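PDB 2POZ: putative dehydratase from Mesorhizobium loti, which is of unproven function but belongs to the mandelate racemase/muconate lactonizing enzyme family of the enolase superfamily and is probably a lyase, a putative dehydratase. Local coordinates for the interface of chains A and B and the interface of chains A and C. Coordinates in Å, arbitrary orientation; residue numbers count along the deposited sequence, not the author numbering. Chains: chain A/B/C, Putative dehydratase.

Contact 1: the interface of chains A and B. Residues chain A 295, 298-299; chain B 262-263, 292.
B:Arg262 reaches across to A:Ala295 and A:Glu298 and shows how one guanidinium nitrogen can read both a helix end and a side chain. The polar part rests on NH1, which makes two hydrogen bonds. One is a nearly straight bond (170° at H) of 2.9 Å to the carboxylate oxygen OE2 of A:Glu298, also a salt bridge, received on the anti side of the oxygen. The other, 3.0 Å from NH1 to the backbone O of A:Ala295 in the last turn of helix 287-298, is more bent and tilted somewhat from the carbonyl plane. Both acceptors lie near the guanidinium plane, although the carboxylate is turned 45° from it. A bend at chi3 (-83°) directs the arginine tip to this helix end.

Apolar packing from its own chain flanks the guanidinium on both faces and may steady it: CD of B:Lys292 lies towards the rim of one face and CZ of B:Phe263 towards the rim of the other. The same two residues also touch chain A. The phenyl ring turns its edge to the methyl CB of A:Ala299, 3.6 Å from CD2, and the extended lysine passes CD 3.8 Å from the methyl CB of A:Ala295. Repeated by the two-fold axis, this patch helps join chains A and B within the octamer.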
loop_
_atom_site.group_PDB
_atom_site.type_symbol
_atom_site.label_atom_id
_atom_site.label_comp_id
_atom_site.label_asym_id
_atom_site.label_seq_id
_atom_site.Cartn_x
_atom_site.Cartn_y
_atom_site.Cartn_z
ATOM N N ALA A 295 2.967 18.014 -20.257
ATOM C CA ALA A 295 2.672 18.892 -19.128
ATOM C C ALA A 295 2.472 18.043 -17.869
ATOM O O ALA A 295 2.938 18.402 -16.789
ATOM C CB ALA A 295 1.419 19.726 -19.421
ATOM N N GLU A 298 5.726 16.720 -16.395
ATOM C CA GLU A 298 6.444 17.697 -15.587
ATOM C C GLU A 298 6.041 17.627 -14.119
ATOM O O GLU A 298 6.838 17.937 -13.233
ATOM C CB GLU A 298 6.204 19.117 -16.117
ATOM C CG GLU A 298 7.351 19.652 -16.935
ATOM C CD GLU A 298 7.156 21.094 -17.374
ATOM O OE1 GLU A 298 8.177 21.799 -17.540
ATOM O OE2 GLU A 298 5.999 21.518 -17.564
ATOM N N ALA A 299 4.804 17.221 -13.859
ATOM C CA ALA A 299 4.328 17.112 -12.483
ATOM C C ALA A 299 4.952 15.892 -11.812
ATOM O O ALA A 299 4.778 15.670 -10.610
ATOM C CB ALA A 299 2.818 17.007 -12.463
ATOM N N ARG B 262 -0.676 22.331 -11.729
ATOM C CA ARG B 262 -0.751 20.893 -11.981
ATOM C C ARG B 262 -0.101 20.152 -10.813
ATOM O O ARG B 262 -0.555 19.084 -10.402
ATOM C CB ARG B 262 0.033 20.517 -13.245
ATOM C CG ARG B 262 -0.516 21.025 -14.560
ATOM C CD ARG B 262 0.605 21.008 -15.597
ATOM N NE ARG B 262 1.411 22.216 -15.477
ATOM C CZ ARG B 262 2.630 22.381 -15.975
ATOM N NH1 ARG B 262 3.233 21.405 -16.644
ATOM N NH2 ARG B 262 3.241 23.541 -15.815
ATOM N N PHE B 263 0.984 20.722 -10.299
ATOM C CA PHE B 263 1.734 20.102 -9.214
ATOM C C PHE B 263 0.894 19.979 -7.952
ATOM O O PHE B 263 0.982 18.990 -7.225
ATOM C CB PHE B 263 3.004 20.909 -8.969
ATOM C CG PHE B 263 3.750 21.236 -10.234
ATOM C CD1 PHE B 263 4.359 22.476 -10.403
ATOM C CD2 PHE B 263 3.803 20.315 -11.280
ATOM C CE1 PHE B 263 5.007 22.796 -11.600
ATOM C CE2 PHE B 263 4.448 20.625 -12.479
ATOM C CZ PHE B 263 5.051 21.867 -12.640
ATOM N N LYS B 292 -4.404 22.760 -18.614
ATOM C CA LYS B 292 -3.574 21.575 -18.374
ATOM C C LYS B 292 -4.113 20.803 -17.165
ATOM O O LYS B 292 -4.154 19.573 -17.167
ATOM C CB LYS B 292 -2.120 21.987 -18.119
ATOM C CG LYS B 292 -1.415 22.581 -19.345
ATOM C CD LYS B 292 -0.045 23.158 -18.991
ATOM C CE LYS B 292 0.675 23.690 -20.240
ATOM N NZ LYS B 292 1.959 24.372 -19.899
#

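Contact 2: the interface of chains A and C. Residues chain A 47, 51, 88; chain C 47, 51, 88.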
loop_
_atom_site.group_PDB
_atom_site.type_symbol
_atom_site.label_atom_id
_atom_site.label_comp_id
_atom_site.label_asym_id
_atom_site.label_seq_id
_atom_site.Cartn_x
_atom_site.Cartn_y
_atom_site.Cartn_z
ATOM N N ALA A 47 -3.640 -1.234 -41.681
ATOM C CA ALA A 47 -4.638 -1.079 -40.630
ATOM C C ALA A 47 -4.776 0.409 -40.307
ATOM O O ALA A 47 -5.890 0.926 -40.148
ATOM C CB ALA A 47 -4.219 -1.866 -39.382
HETATM N N MSE A 51 -8.034 2.751 -40.712
HETATM C CA MSE A 51 -8.603 3.477 -39.579
HETATM C C MSE A 51 -8.862 4.933 -39.926
HETATM O O MSE A 51 -9.911 5.471 -39.600
HETATM C CB MSE A 51 -7.684 3.407 -38.359
HETATM C CG MSE A 51 -8.264 4.107 -37.128
HETATM SE SE MSE A 51 -9.949 3.328 -36.524
HETATM C CE MSE A 51 -11.212 4.269 -37.617
ATOM N N ILE A 88 -3.397 1.591 -33.213
ATOM C CA ILE A 88 -4.078 1.810 -34.479
ATOM C C ILE A 88 -5.148 2.902 -34.403
ATOM O O ILE A 88 -5.131 3.843 -35.198
ATOM C CB ILE A 88 -4.687 0.509 -35.010
ATOM C CG1 ILE A 88 -3.576 -0.533 -35.217
ATOM C CG2 ILE A 88 -5.462 0.793 -36.297
ATOM C CD1 ILE A 88 -2.397 -0.059 -36.084
ATOM N N ALA C 47 -9.903 -1.056 -40.667
ATOM C CA ALA C 47 -8.610 -1.176 -39.998
ATOM C C ALA C 47 -8.362 -2.639 -39.622
ATOM O O ALA C 47 -7.242 -3.142 -39.739
ATOM C CB ALA C 47 -8.580 -0.305 -38.750
HETATM N N MSE C 51 -5.464 -5.071 -40.946
HETATM C CA MSE C 51 -4.534 -5.711 -40.025
HETATM C C MSE C 51 -4.381 -7.190 -40.366
HETATM O O MSE C 51 -3.272 -7.709 -40.394
HETATM C CB MSE C 51 -4.989 -5.564 -38.570
HETATM C CG MSE C 51 -4.021 -6.203 -37.574
HETATM SE SE MSE C 51 -2.217 -5.404 -37.533
HETATM C CE MSE C 51 -1.438 -6.155 -39.117
ATOM N N ILE C 88 -7.453 -3.483 -32.486
ATOM C CA ILE C 88 -7.194 -3.807 -33.880
ATOM C C ILE C 88 -6.140 -4.890 -34.065
ATOM O O ILE C 88 -6.389 -5.879 -34.758
ATOM C CB ILE C 88 -6.805 -2.546 -34.678
ATOM C CG1 ILE C 88 -7.847 -1.444 -34.442
ATOM C CG2 ILE C 88 -6.698 -2.888 -36.163
ATOM C CD1 ILE C 88 -9.286 -1.845 -34.791
#
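A:Ile88 and C:Ile88 face each other at the apolar centre, a simple case of a residue packing on its own symmetry mate. Their branch points come together, CB to CB at 3.7 Å, and the side chains cross at about a right angle. In each, CG1 is anti to the carbonyl carbon (chi1 -60° in chain A), which leaves both CG1 and CG2 directed at the partner; CG2 of A:Ile88 meets CG1 of C:Ile88 at 3.8 Å.

Next come the two helices 45-59, which approach through their small residues: CA of A:Ala47 is 4.0 Å from CA of C:Ala47, a closeness that alanine permits. Each methyl slips past the other and leans on the neighbouring helix. CB of C:Ala47 lies 3.8 Å from CB of A:Met51, a selenomethionine whose chain is bent at chi2 and chi3, leaving CB to make the contact.

The nearest polar atoms are backbone ones: CB of A:Ala47 comes 3.3 Å from the carbonyl O of C:Ala47. This is packing without polar bonding, since nitrogen and oxygen find no bonding partner across the patch. Apolar packing about the two-fold axis probably helps seat chain A against chain C in the octamer.

Contact 3: the interface of chains A and C. Residues chain A 38-39, 41, 43, 87, 257-258, 260, 283; chain C 81, 84.
The indole of C:Trp81, inserted among residues of chain A, has CD1 of A:Ile39 over the centre of one face, a CH-pi contact 3.8 Å from the centroid of the six-membered ring. The methyl CB of A:Ala87 comes in over the rim of that same face, 3.5 Å from CE3. Around the edge of the indole, in the ring plane, lie the backbone O of A:Tyr41 and the phenol OH of A:Tyr260. Both tyrosine side chains cross the indole at about a right angle, A:Tyr41 bringing CE1 3.7 Å from CZ2.

The polar indole N-H is satisfied in this setting: NE1 donates to O of A:Tyr41 at 2.9 Å, 166° at H. A second direct bond runs from the amide ND2 of C:Asn84 to the backbone O of A:Arg258, nearly straight and in the planes of both groups. Two linked waters join the phenol of A:Tyr260 and the N of A:Ala87 to the backbone O atoms of C:Trp81 and C:Asn84.

A:Glu257 occupies a position that commonly binds the catalytic metal in this superfamily, so the neighbour's tryptophan probably helps wall the active-site region. Beside the indole, the phenol OH of A:Tyr41 donates a short 2.5 Å hydrogen bond to carboxylate OE2 of A:Glu257.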
loop_
_atom_site.group_PDB
_atom_site.type_symbol
_atom_site.label_atom_id
_atom_site.label_comp_id
_atom_site.label_asym_id
_atom_site.label_seq_id
_atom_site.Cartn_x
_atom_site.Cartn_y
_atom_site.Cartn_z
ATOM N N GLY A 38 1.740 7.439 -36.817
ATOM C CA GLY A 38 3.022 6.837 -36.478
ATOM C C GLY A 38 3.180 5.343 -36.706
ATOM O O GLY A 38 3.904 4.686 -35.960
ATOM N N ILE A 39 2.519 4.793 -37.719
ATOM C CA ILE A 39 2.641 3.363 -37.996
ATOM C C ILE A 39 3.410 3.150 -39.314
ATOM O O ILE A 39 2.949 2.449 -40.209
ATOM C CB ILE A 39 1.256 2.689 -38.099
ATOM C CG1 ILE A 39 0.358 3.132 -36.931
ATOM C CG2 ILE A 39 1.419 1.168 -38.093
ATOM C CD1 ILE A 39 0.792 2.630 -35.548
ATOM N N TYR A 41 6.292 1.673 -39.495
ATOM C CA TYR A 41 7.064 0.437 -39.394
ATOM C C TYR A 41 6.271 -0.593 -38.606
ATOM O O TYR A 41 5.189 -0.300 -38.093
ATOM C CB TYR A 41 8.417 0.706 -38.724
ATOM C CG TYR A 41 8.289 1.404 -37.396
ATOM C CD1 TYR A 41 8.214 0.678 -36.209
ATOM C CD2 TYR A 41 8.163 2.792 -37.330
ATOM C CE1 TYR A 41 8.007 1.315 -34.984
ATOM C CE2 TYR A 41 7.956 3.440 -36.116
ATOM C CZ TYR A 41 7.879 2.692 -34.949
ATOM O OH TYR A 41 7.670 3.316 -33.753
ATOM N N VAL A 43 4.057 -4.115 -38.145
ATOM C CA VAL A 43 2.956 -4.657 -38.925
ATOM C C VAL A 43 1.624 -3.976 -38.613
ATOM O O VAL A 43 1.121 -4.067 -37.491
ATOM C CB VAL A 43 2.830 -6.174 -38.675
ATOM C CG1 VAL A 43 1.716 -6.761 -39.530
ATOM C CG2 VAL A 43 4.155 -6.850 -38.987
ATOM N N ALA A 87 -2.580 1.538 -30.423
ATOM C CA ALA A 87 -1.830 2.249 -31.447
ATOM C C ALA A 87 -2.572 2.523 -32.759
ATOM O O ALA A 87 -2.400 3.579 -33.356
ATOM C CB ALA A 87 -0.516 1.503 -31.741
ATOM N N GLU A 257 7.083 4.826 -26.352
ATOM C CA GLU A 257 6.843 4.567 -27.767
ATOM C C GLU A 257 5.569 3.758 -27.955
ATOM O O GLU A 257 4.895 3.878 -28.973
ATOM C CB GLU A 257 8.029 3.816 -28.397
ATOM C CG GLU A 257 7.848 3.519 -29.891
ATOM C CD GLU A 257 9.106 2.938 -30.551
ATOM O OE1 GLU A 257 10.144 2.796 -29.864
ATOM O OE2 GLU A 257 9.052 2.629 -31.763
ATOM N N ARG A 258 5.238 2.926 -26.975
ATOM C CA ARG A 258 4.041 2.115 -27.087
ATOM C C ARG A 258 3.023 2.362 -25.973
ATOM O O ARG A 258 2.358 1.438 -25.502
ATOM C CB ARG A 258 4.429 0.627 -27.193
ATOM C CG ARG A 258 4.876 0.252 -28.621
ATOM C CD ARG A 258 5.328 -1.195 -28.778
ATOM N NE ARG A 258 6.673 -1.398 -28.252
ATOM C CZ ARG A 258 7.461 -2.425 -28.555
ATOM N NH1 ARG A 258 7.052 -3.367 -29.397
ATOM N NH2 ARG A 258 8.667 -2.506 -28.012
ATOM N N TYR A 260 -0.180 5.145 -25.005
ATOM C CA TYR A 260 -1.036 6.090 -25.708
ATOM C C TYR A 260 -1.983 6.955 -24.877
ATOM O O TYR A 260 -2.664 6.463 -23.990
ATOM C CB TYR A 260 -1.833 5.312 -26.766
ATOM C CG TYR A 260 -0.995 4.237 -27.445
ATOM C CD1 TYR A 260 -1.060 2.902 -27.034
ATOM C CD2 TYR A 260 -0.079 4.574 -28.446
ATOM C CE1 TYR A 260 -0.230 1.927 -27.605
ATOM C CE2 TYR A 260 0.756 3.614 -29.019
ATOM C CZ TYR A 260 0.676 2.295 -28.597
ATOM O OH TYR A 260 1.497 1.352 -29.167
ATOM N N THR A 283 1.102 8.623 -32.628
ATOM C CA THR A 283 0.402 7.504 -32.009
ATOM C C THR A 283 -0.162 7.858 -30.630
ATOM O O THR A 283 -1.156 7.281 -30.210
ATOM C CB THR A 283 1.309 6.250 -31.831
ATOM O OG1 THR A 283 2.317 6.519 -30.851
ATOM C CG2 THR A 283 1.973 5.866 -33.146
ATOM N N TRP C 81 3.503 -3.694 -32.785
ATOM C CA TRP C 81 2.360 -3.058 -32.132
ATOM C C TRP C 81 1.534 -3.932 -31.186
ATOM O O TRP C 81 0.621 -3.443 -30.528
ATOM C CB TRP C 81 1.466 -2.419 -33.203
ATOM C CG TRP C 81 2.250 -1.455 -34.040
ATOM C CD1 TRP C 81 2.671 -1.636 -35.328
ATOM C CD2 TRP C 81 2.835 -0.224 -33.596
ATOM N NE1 TRP C 81 3.488 -0.600 -35.709
ATOM C CE2 TRP C 81 3.607 0.282 -34.668
ATOM C CE3 TRP C 81 2.788 0.498 -32.395
ATOM C CZ2 TRP C 81 4.327 1.477 -34.575
ATOM C CZ3 TRP C 81 3.509 1.689 -32.300
ATOM C CH2 TRP C 81 4.267 2.165 -33.386
ATOM N N ASN C 84 1.589 -4.276 -25.598
ATOM C CA ASN C 84 0.685 -3.281 -25.015
ATOM C C ASN C 84 -0.307 -2.880 -26.112
ATOM O O ASN C 84 -0.807 -1.751 -26.139
ATOM C CB ASN C 84 1.418 -2.032 -24.512
ATOM C CG ASN C 84 0.516 -1.159 -23.628
ATOM O OD1 ASN C 84 -0.303 -1.682 -22.877
ATOM N ND2 ASN C 84 0.670 0.155 -23.710
HETATM O O HOH W 1 1.278 -1.201 -28.829
HETATM O O HOH W 2 -1.589 -0.715 -29.108
#

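Contacts 2 and 3 belong to the same A-C interface, their C-alpha centres about 11 Å apart, and helix 87-108 connects them: A:Ala87 serves contact 3 and the next residue, A:Ile88, contact 2. The two-fold axis and the tryptophan site are thus joined by consecutive residues. Contact 1 lies about 32 Å from contact 2 and 25 Å from contact 3, on a different two-fold interface. Yet A:Tyr260 of contact 3 directly precedes the helix whose copy in chain B carries B:Arg262 and B:Phe263, so one stretch of each subunit serves both interfaces, consistent with the octameric assembly. The A-C pairing brings a partner near the probable active site.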